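Local coordinates for protein-glutamine gamma-glutamyltransferase 2 (Pagrus major, PDB 1G0D) that catalyses calcium-dependent cross-linking of proteins, probably joining peptide-bound glutamine to lysine side chains or to free amines such as serotonin and dopamine, at residues Glu17-Ala21 with His22-Glu26; Val59-Gly63 with Lys64-Val68; Ser260-Gly263 with Val264-Val267; Asp664-Asp668 with Arg669-Val673. All coordinates share one frame; numbering follows the deposited sequence.

Contact 1 of 4, residues Glu17-Ala21 with His22-Glu26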
# COMPACT_ATOMS: atom_id res chain seq x y z
N GLU A 17 -23.85 11.17 -18.03
CA GLU A 17 -23.77 12.55 -17.60
C GLU A 17 -23.46 12.70 -16.11
O GLU A 17 -22.52 13.39 -15.74
CB GLU A 17 -25.08 13.25 -17.95
CG GLU A 17 -25.39 13.22 -19.46
CD GLU A 17 -26.41 12.15 -19.89
OE1 GLU A 17 -26.47 11.06 -19.26
OE2 GLU A 17 -27.16 12.40 -20.87
N ASN A 18 -24.26 12.06 -15.27
CA ASN A 18 -24.06 12.15 -13.83
C ASN A 18 -22.69 11.63 -13.49
O ASN A 18 -21.95 12.25 -12.71
CB ASN A 18 -25.13 11.34 -13.10
CG ASN A 18 -26.50 12.05 -13.08
OD1 ASN A 18 -26.58 13.25 -12.85
ND2 ASN A 18 -27.57 11.32 -13.31
N ASN A 19 -22.33 10.50 -14.09
CA ASN A 19 -21.04 9.86 -13.85
C ASN A 19 -19.87 10.72 -14.26
O ASN A 19 -18.80 10.62 -13.66
CB ASN A 19 -20.96 8.52 -14.58
CG ASN A 19 -21.82 7.45 -13.91
OD1 ASN A 19 -22.68 7.76 -13.10
ND2 ASN A 19 -21.57 6.18 -14.26
N LEU A 20 -20.06 11.56 -15.28
CA LEU A 20 -19.00 12.45 -15.74
C LEU A 20 -18.82 13.52 -14.67
O LEU A 20 -17.70 13.83 -14.29
CB LEU A 20 -19.35 13.14 -17.06
CG LEU A 20 -18.26 13.29 -18.16
CD1 LEU A 20 -18.38 14.66 -18.81
CD2 LEU A 20 -16.83 13.07 -17.63
N ALA A 21 -19.94 14.03 -14.18
CA ALA A 21 -19.93 15.07 -13.17
C ALA A 21 -19.44 14.60 -11.80
O ALA A 21 -18.94 15.39 -10.99
CB ALA A 21 -21.34 15.65 -13.04
N HIS A 22 -19.59 13.32 -11.53
CA HIS A 22 -19.17 12.83 -10.25
C HIS A 22 -17.81 12.14 -10.27
O HIS A 22 -17.41 11.53 -9.28
CB HIS A 22 -20.25 11.91 -9.69
CG HIS A 22 -21.52 12.62 -9.34
ND1 HIS A 22 -21.87 12.91 -8.04
CD2 HIS A 22 -22.53 13.09 -10.11
CE1 HIS A 22 -23.04 13.53 -8.02
NE2 HIS A 22 -23.47 13.65 -9.26
N ARG A 23 -17.10 12.23 -11.38
CA ARG A 23 -15.78 11.60 -11.48
C ARG A 23 -15.85 10.11 -11.16
O ARG A 23 -14.99 9.59 -10.42
CB ARG A 23 -14.81 12.27 -10.50
CG ARG A 23 -15.03 13.75 -10.36
CD ARG A 23 -14.08 14.35 -9.37
NE ARG A 23 -13.81 15.77 -9.62
CZ ARG A 23 -14.55 16.79 -9.16
NH1 ARG A 23 -15.63 16.58 -8.41
NH2 ARG A 23 -14.16 18.03 -9.41
N THR A 24 -16.85 9.43 -11.71
CA THR A 24 -17.01 8.01 -11.48
C THR A 24 -17.19 7.25 -12.81
O THR A 24 -17.35 6.03 -12.82
CB THR A 24 -18.25 7.71 -10.66
OG1 THR A 24 -19.37 8.15 -11.40
CG2 THR A 24 -18.26 8.43 -9.34
N ARG A 25 -17.13 7.96 -13.94
CA ARG A 25 -17.34 7.30 -15.23
C ARG A 25 -16.25 6.39 -15.73
O ARG A 25 -16.50 5.67 -16.68
CB ARG A 25 -17.68 8.30 -16.31
CG ARG A 25 -16.49 9.00 -16.86
CD ARG A 25 -16.86 9.61 -18.18
NE ARG A 25 -15.68 9.96 -18.95
CZ ARG A 25 -15.73 10.53 -20.15
NH1 ARG A 25 -16.91 10.80 -20.69
NH2 ARG A 25 -14.62 10.84 -20.81
N GLU A 26 -15.06 6.42 -15.12
CA GLU A 26 -13.96 5.53 -15.52
C GLU A 26 -14.37 4.12 -15.14
O GLU A 26 -14.03 3.16 -15.80
CB GLU A 26 -12.69 5.87 -14.76
CG GLU A 26 -12.08 7.10 -15.22
CD GLU A 26 -11.77 6.98 -16.67
OE1 GLU A 26 -10.65 6.55 -16.98
OE2 GLU A 26 -12.65 7.30 -17.49
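His-22, the first residue to leave helical geometry after helix 15-21, keeps CG beside its own backbone N (chi1 -68°), which turns the ring back along the last turn, next to Asn-18 and Ala-21. His-22 CD2 lies 4.1 Å from Ala-21 CB, and beyond them the ring packs on Phe-40 and Val-34. Asn-19 offers its backbone carbonyl to the returning chain. Thr-24 N meets Asn-19 O at 3.0 Å, almost straight (170°) and in the carbonyl plane, while Arg-25 N adds a weak bond to the same oxygen. A weak bond from Arg-23 N to Leu-20 O, together with that of Thr-24 and the positive phi of Arg-23, makes a Schellman motif. The Asn-19 side chain crosses that of Thr-24 at about a right angle, Asn-19 CB 3.6 Å from Thr-24 OG1, which is hydrogen-bonded to Ile-33 O. The Asn-19 amide is engaged by Asp-28, Arg-31 and Ile-33. Arg-25 runs extended from CG to NE beside Leu-20, with Leu-20 CD2 3.5 Å from Arg-25 CD. N-H groups of the returning chain thus satisfy Asn-19 O and, weakly, Leu-20 O; separately, Leu-20 CD2 gives the Arg-25 guanidinium an apolar neighbour over one face.

Contact 2 of 4, residues Val59-Gly63 with Lys64-Val68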
# COMPACT_ATOMS: atom_id res chain seq x y z
N VAL A 59 -38.45 7.13 -2.13
CA VAL A 59 -37.85 6.46 -0.99
C VAL A 59 -36.68 5.59 -1.42
O VAL A 59 -36.73 4.90 -2.44
CB VAL A 59 -38.90 5.66 -0.18
CG1 VAL A 59 -40.08 5.39 -1.02
CG2 VAL A 59 -38.29 4.40 0.39
N LEU A 60 -35.61 5.67 -0.63
CA LEU A 60 -34.38 4.95 -0.89
C LEU A 60 -34.24 3.69 -0.05
O LEU A 60 -34.65 3.65 1.09
CB LEU A 60 -33.22 5.88 -0.58
CG LEU A 60 -32.98 7.12 -1.43
CD1 LEU A 60 -32.11 8.08 -0.67
CD2 LEU A 60 -32.30 6.73 -2.72
N HIS A 61 -33.63 2.66 -0.61
CA HIS A 61 -33.43 1.41 0.12
C HIS A 61 -31.98 0.99 0.06
O HIS A 61 -31.36 0.97 -1.01
CB HIS A 61 -34.29 0.27 -0.45
CG HIS A 61 -35.74 0.62 -0.56
ND1 HIS A 61 -36.64 0.40 0.46
CD2 HIS A 61 -36.44 1.25 -1.54
CE1 HIS A 61 -37.82 0.89 0.12
NE2 HIS A 61 -37.72 1.41 -1.09
N LEU A 62 -31.45 0.66 1.22
CA LEU A 62 -30.06 0.24 1.38
C LEU A 62 -30.03 -1.13 2.09
O LEU A 62 -30.79 -1.37 3.03
CB LEU A 62 -29.30 1.27 2.24
CG LEU A 62 -28.12 2.10 1.67
CD1 LEU A 62 -27.28 2.58 2.83
CD2 LEU A 62 -27.27 1.28 0.71
N GLY A 63 -29.15 -2.03 1.65
CA GLY A 63 -29.06 -3.31 2.31
C GLY A 63 -29.82 -4.38 1.59
O GLY A 63 -30.89 -4.10 1.03
N LYS A 64 -29.28 -5.60 1.63
CA LYS A 64 -29.85 -6.77 0.96
C LYS A 64 -31.20 -7.16 1.52
O LYS A 64 -31.91 -7.94 0.92
CB LYS A 64 -28.92 -7.99 1.06
CG LYS A 64 -27.92 -8.13 -0.12
CD LYS A 64 -26.97 -6.90 -0.24
CE LYS A 64 -25.48 -7.20 0.08
NZ LYS A 64 -24.82 -6.04 0.78
N ARG A 65 -31.54 -6.59 2.67
CA ARG A 65 -32.81 -6.86 3.31
C ARG A 65 -33.39 -5.56 3.81
O ARG A 65 -34.02 -5.53 4.86
CB ARG A 65 -32.60 -7.79 4.50
CG ARG A 65 -32.49 -9.25 4.12
CD ARG A 65 -32.07 -10.10 5.30
NE ARG A 65 -30.72 -9.77 5.74
CZ ARG A 65 -30.43 -8.82 6.62
NH1 ARG A 65 -29.16 -8.60 6.96
NH2 ARG A 65 -31.40 -8.07 7.18
N ASP A 66 -33.18 -4.48 3.08
CA ASP A 66 -33.69 -3.19 3.49
C ASP A 66 -33.28 -2.79 4.89
O ASP A 66 -34.02 -2.14 5.60
CB ASP A 66 -35.20 -3.15 3.39
CG ASP A 66 -35.66 -2.81 2.01
OD1 ASP A 66 -35.09 -3.38 1.04
OD2 ASP A 66 -36.57 -1.97 1.90
N GLU A 67 -32.08 -3.19 5.28
CA GLU A 67 -31.56 -2.84 6.59
C GLU A 67 -31.80 -1.32 6.81
O GLU A 67 -32.00 -0.85 7.94
CB GLU A 67 -30.06 -3.19 6.64
CG GLU A 67 -29.74 -4.67 6.85
CD GLU A 67 -29.43 -5.42 5.56
OE1 GLU A 67 -28.42 -6.16 5.49
OE2 GLU A 67 -30.20 -5.29 4.59
N VAL A 68 -31.77 -0.53 5.74
CA VAL A 68 -32.02 0.89 5.91
C VAL A 68 -32.88 1.50 4.78
O VAL A 68 -32.67 1.24 3.61
CB VAL A 68 -30.68 1.66 6.10
CG1 VAL A 68 -30.92 3.15 6.13
CG2 VAL A 68 -30.04 1.23 7.43
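His-61 and Asp-66 meet across the turn between strands 55-62 and 68-72, an edge hairpin of the five-stranded sheet in the N-terminal domain. His-61 ND1 gives Asp-66 OD2 a hydrogen bond of 2.8 Å, bent at the hydrogen (132°), with OD2 off the ring plane and the ring nitrogen above the carboxylate plane. His-61 CG lies beside its backbone N (chi1 -53°), standing the ring on the side where Asp-66 arrives. Leu-62 and Val-68 form an antiparallel hydrogen-bonded pair, Leu-62 N 2.7 Å from Val-68 O, and Leu-62 CB lies 4.1 Å from Val-68 CB. Glu-67 and Val-68 both lie opposite Leu-62, a classic beta bulge; Leu-62 and Glu-67 also touch helix 202-208. The Glu-67 chain kinks at chi2 (98°), bringing Glu-67 OE2 within 3.2 Å of Gly-63 CA, which carries no side chain to block it. There Glu-67 OE2 accepts Arg-65 N at 2.7 Å, while the poorly ordered Arg-65 puts NH1 near Glu-67 OE1, by charge alone, and bonds Ser-202. Asp-66 N closes the turn on Gly-63 O at 3.1 Å. Two carboxylates therefore brace the turn, and Asp-66 would be expected to favour the protonated imidazolium of His-61.

Contact 3 of 4, residues Ser260-Gly263 with Val264-Val267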
# COMPACT_ATOMS: atom_id res chain seq x y z
N SER A 260 -12.78 -12.61 -4.73
CA SER A 260 -14.21 -12.65 -4.96
C SER A 260 -14.60 -13.85 -5.82
O SER A 260 -15.53 -14.56 -5.51
CB SER A 260 -14.64 -11.38 -5.66
OG SER A 260 -15.99 -11.50 -6.04
N LYS A 261 -13.89 -14.05 -6.92
CA LYS A 261 -14.17 -15.17 -7.80
C LYS A 261 -14.27 -16.47 -7.02
O LYS A 261 -15.19 -17.24 -7.25
CB LYS A 261 -13.07 -15.31 -8.85
CG LYS A 261 -13.53 -15.16 -10.28
CD LYS A 261 -14.07 -13.75 -10.54
CE LYS A 261 -13.84 -13.34 -11.98
NZ LYS A 261 -12.38 -13.20 -12.21
N ALA A 262 -13.31 -16.71 -6.11
CA ALA A 262 -13.25 -17.93 -5.28
C ALA A 262 -14.26 -18.02 -4.16
O ALA A 262 -14.17 -18.91 -3.35
CB ALA A 262 -11.87 -18.09 -4.68
N GLY A 263 -15.19 -17.08 -4.10
CA GLY A 263 -16.18 -17.08 -3.04
C GLY A 263 -15.65 -16.40 -1.79
O GLY A 263 -15.91 -16.84 -0.68
N VAL A 264 -14.91 -15.31 -1.94
CA VAL A 264 -14.37 -14.65 -0.78
C VAL A 264 -13.48 -15.68 -0.04
O VAL A 264 -13.88 -16.39 0.91
CB VAL A 264 -15.52 -14.10 0.09
CG1 VAL A 264 -14.98 -13.49 1.34
CG2 VAL A 264 -16.24 -13.04 -0.69
N ARG A 265 -12.23 -15.75 -0.51
CA ARG A 265 -11.26 -16.67 0.01
C ARG A 265 -9.89 -16.03 0.07
O ARG A 265 -9.33 -15.73 -0.98
CB ARG A 265 -11.20 -17.84 -0.94
CG ARG A 265 -11.69 -19.10 -0.37
CD ARG A 265 -11.14 -20.21 -1.22
NE ARG A 265 -11.79 -21.49 -0.94
CZ ARG A 265 -12.99 -21.84 -1.40
NH1 ARG A 265 -13.49 -23.03 -1.07
NH2 ARG A 265 -13.69 -21.02 -2.18
N PRO A 266 -9.29 -15.87 1.28
CA PRO A 266 -7.97 -15.26 1.37
C PRO A 266 -7.06 -15.71 0.24
O PRO A 266 -7.01 -16.89 -0.08
CB PRO A 266 -7.47 -15.72 2.74
CG PRO A 266 -8.68 -15.72 3.56
CD PRO A 266 -9.79 -16.26 2.61
N VAL A 267 -6.37 -14.77 -0.39
CA VAL A 267 -5.49 -15.07 -1.50
C VAL A 267 -4.09 -15.36 -1.02
O VAL A 267 -3.60 -14.64 -0.16
CB VAL A 267 -5.47 -13.89 -2.46
CG1 VAL A 267 -4.52 -14.15 -3.61
CG2 VAL A 267 -6.88 -13.61 -2.94
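Arg-265 lays the base of its side chain against Ala-262, with Arg-265 CB 3.8 Å from Ala-262 CB and Arg-265 CD 4.1 Å from Ala-262 CB. From CG to NE the chain is extended, and it carries the guanidinium past the methyl until Ala-262 O lies at the edge of that group, near its plane. Arg-265 NH2 then donates to Ala-262 O; the modelled 2.5 Å is too short to trust and the angle poor (124°), so the geometry of this bond is doubtful. Helix 253-261 stops just before this point. Ala-262 is the first residue to leave helical geometry, and Gly-263 follows with a positive phi of 84°, Gly-263 N still bonded to Ser-260 O at 2.9 Å. Such a glycine is a common way to end a helix, and here the chain leaves the helix and leads to strand 269-270, in the catalytic core just ahead of the helix that begins with active-site Cys-272. Val-264, also at positive phi, points away overall, and its side chain packs on Trp-259, Asn-194 and Arg-229. Arg-265 is also tied to Trp-259 through the backbone. Ser-260 turns away from the bend, its OG hydrogen-bonded to Glu-190 on helix 184-193.

Contact 4 of 4, residues Asp664-Asp668 with Arg669-Val673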
# COMPACT_ATOMS: atom_id res chain seq x y z
N ASP A 664 6.21 -8.55 -15.02
CA ASP A 664 6.94 -9.37 -14.08
C ASP A 664 7.48 -10.65 -14.77
O ASP A 664 6.83 -11.24 -15.63
CB ASP A 664 6.01 -9.76 -12.94
CG ASP A 664 6.60 -10.83 -12.06
OD1 ASP A 664 7.42 -10.49 -11.17
OD2 ASP A 664 6.26 -12.02 -12.26
N PHE A 665 8.68 -11.07 -14.39
CA PHE A 665 9.27 -12.31 -14.91
C PHE A 665 9.79 -13.20 -13.77
O PHE A 665 10.57 -12.75 -12.91
CB PHE A 665 10.44 -12.05 -15.89
CG PHE A 665 11.20 -13.31 -16.28
CD1 PHE A 665 10.75 -14.12 -17.34
CD2 PHE A 665 12.32 -13.73 -15.57
CE1 PHE A 665 11.42 -15.33 -17.65
CE2 PHE A 665 12.98 -14.92 -15.88
CZ PHE A 665 12.53 -15.73 -16.92
N ASP A 666 9.33 -14.45 -13.77
CA ASP A 666 9.80 -15.41 -12.77
C ASP A 666 10.31 -16.70 -13.42
O ASP A 666 9.84 -17.13 -14.48
CB ASP A 666 8.71 -15.77 -11.75
CG ASP A 666 9.29 -16.45 -10.50
OD1 ASP A 666 8.65 -17.39 -9.99
OD2 ASP A 666 10.39 -16.04 -10.03
N SER A 667 11.29 -17.30 -12.75
CA SER A 667 11.90 -18.51 -13.25
C SER A 667 12.41 -19.20 -12.02
O SER A 667 12.40 -18.60 -10.94
CB SER A 667 13.08 -18.14 -14.14
OG SER A 667 14.02 -17.40 -13.38
N ASP A 668 12.88 -20.44 -12.18
CA ASP A 668 13.41 -21.22 -11.06
C ASP A 668 14.60 -20.54 -10.38
O ASP A 668 14.60 -20.39 -9.16
CB ASP A 668 13.84 -22.63 -11.51
CG ASP A 668 14.89 -22.61 -12.60
OD1 ASP A 668 15.47 -23.69 -12.88
OD2 ASP A 668 15.14 -21.54 -13.19
N ARG A 669 15.57 -20.10 -11.17
CA ARG A 669 16.75 -19.46 -10.65
C ARG A 669 16.75 -17.94 -10.68
O ARG A 669 17.55 -17.31 -9.97
CB ARG A 669 17.97 -19.99 -11.40
CG ARG A 669 18.00 -21.50 -11.44
CD ARG A 669 18.49 -22.09 -10.12
NE ARG A 669 19.92 -22.36 -10.20
CZ ARG A 669 20.86 -21.48 -9.84
NH1 ARG A 669 22.16 -21.80 -9.94
NH2 ARG A 669 20.50 -20.28 -9.38
N LEU A 670 15.88 -17.33 -11.49
CA LEU A 670 15.78 -15.86 -11.56
C LEU A 670 14.39 -15.43 -11.15
O LEU A 670 13.40 -15.70 -11.86
CB LEU A 670 16.03 -15.32 -12.95
CG LEU A 670 17.13 -14.27 -13.12
CD1 LEU A 670 16.67 -13.25 -14.12
CD2 LEU A 670 17.50 -13.63 -11.84
N LYS A 671 14.33 -14.77 -10.00
CA LYS A 671 13.06 -14.32 -9.47
C LYS A 671 13.13 -12.85 -9.19
O LYS A 671 14.24 -12.32 -8.98
CB LYS A 671 12.73 -15.08 -8.17
CG LYS A 671 13.10 -16.55 -8.14
CD LYS A 671 12.81 -17.19 -6.79
CE LYS A 671 11.91 -18.40 -6.96
NZ LYS A 671 10.96 -18.24 -8.12
N ASP A 672 11.95 -12.20 -9.17
CA ASP A 672 11.84 -10.78 -8.85
C ASP A 672 12.40 -9.95 -10.02
O ASP A 672 13.31 -9.13 -9.86
CB ASP A 672 12.61 -10.53 -7.53
CG ASP A 672 12.09 -9.35 -6.73
OD1 ASP A 672 12.93 -8.64 -6.12
OD2 ASP A 672 10.87 -9.14 -6.68
N VAL A 673 11.89 -10.17 -11.21
CA VAL A 673 12.38 -9.39 -12.35
C VAL A 673 11.24 -8.54 -12.96
O VAL A 673 10.24 -9.08 -13.46
CB VAL A 673 13.00 -10.32 -13.42
CG1 VAL A 673 13.52 -9.50 -14.57
CG2 VAL A 673 14.12 -11.14 -12.80
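Lys-671 folds back over the strand it has just left and can be followed outward along Asp-666 and Ser-667. Lys-671 CB starts 3.1 Å from Asp-666 OD2. Lys-671 CG stays beside that oxygen and comes 3.5 Å from Ser-667 O. CD carries the chain on to a bend (chi3 124°), and Lys-671 CE skirts the carbonyls of Ser-667 and Asp-668, 4.0 Å from Asp-668 O. A second bend brings Lys-671 NZ back to Asp-666 OD2, where it forms a salt bridge of 3.0 Å on the syn lone pair. Lys-671 NZ also donates to Ser-667 O at 3.2 Å, from a position tilted 33° off the carbonyl plane. The hydroxyl of Tyr-247 bonds both Asp-666 OD2 and Lys-671 NZ, so a neutral hydroxyl bonds to both partners of the ion pair. Nearby, Ser-667 OG accepts Leu-670 N at 2.7 Å and pins the turn. The hairpin proper begins where Phe-665 N meets Val-673 O at 2.7 Å, with the side chains of Phe-665 and Val-673 side by side. This connection joins strands 659-666 and 673-682 of the C-terminal Ig-like domain: Phe-665 meets the rings of Phe-607 and Phe-620 inside, Leu-670 rests on strand 615-616, Arg-669 reaches Tyr-546 on helix 546-549, and Asp-672 pairs with Arg-171 on strand 169-176.

In the fold
All four contacts are places where the chain reverses or leaves a regular element. Contacts 1 and 3 end helices, 15-21 and 253-261, whereas contacts 2 and 4 join antiparallel neighbours in sheets of the N-terminal and C-terminal regions. Contact 4 is the buried one, and contact 3 lies at the surface; contacts 1 and 2 are partly buried. Chemistry follows place: backbone capping dominates contact 1, a single, doubtfully short arginine-carbonyl bond links the segments of contact 3, and charged side chains mark the two hairpin turns. Contacts 1 and 2 share the N-terminal domain, their centres 24 Å apart, while contact 4 stands farthest off, its centre 49 Å from that of contact 2. None of them touch.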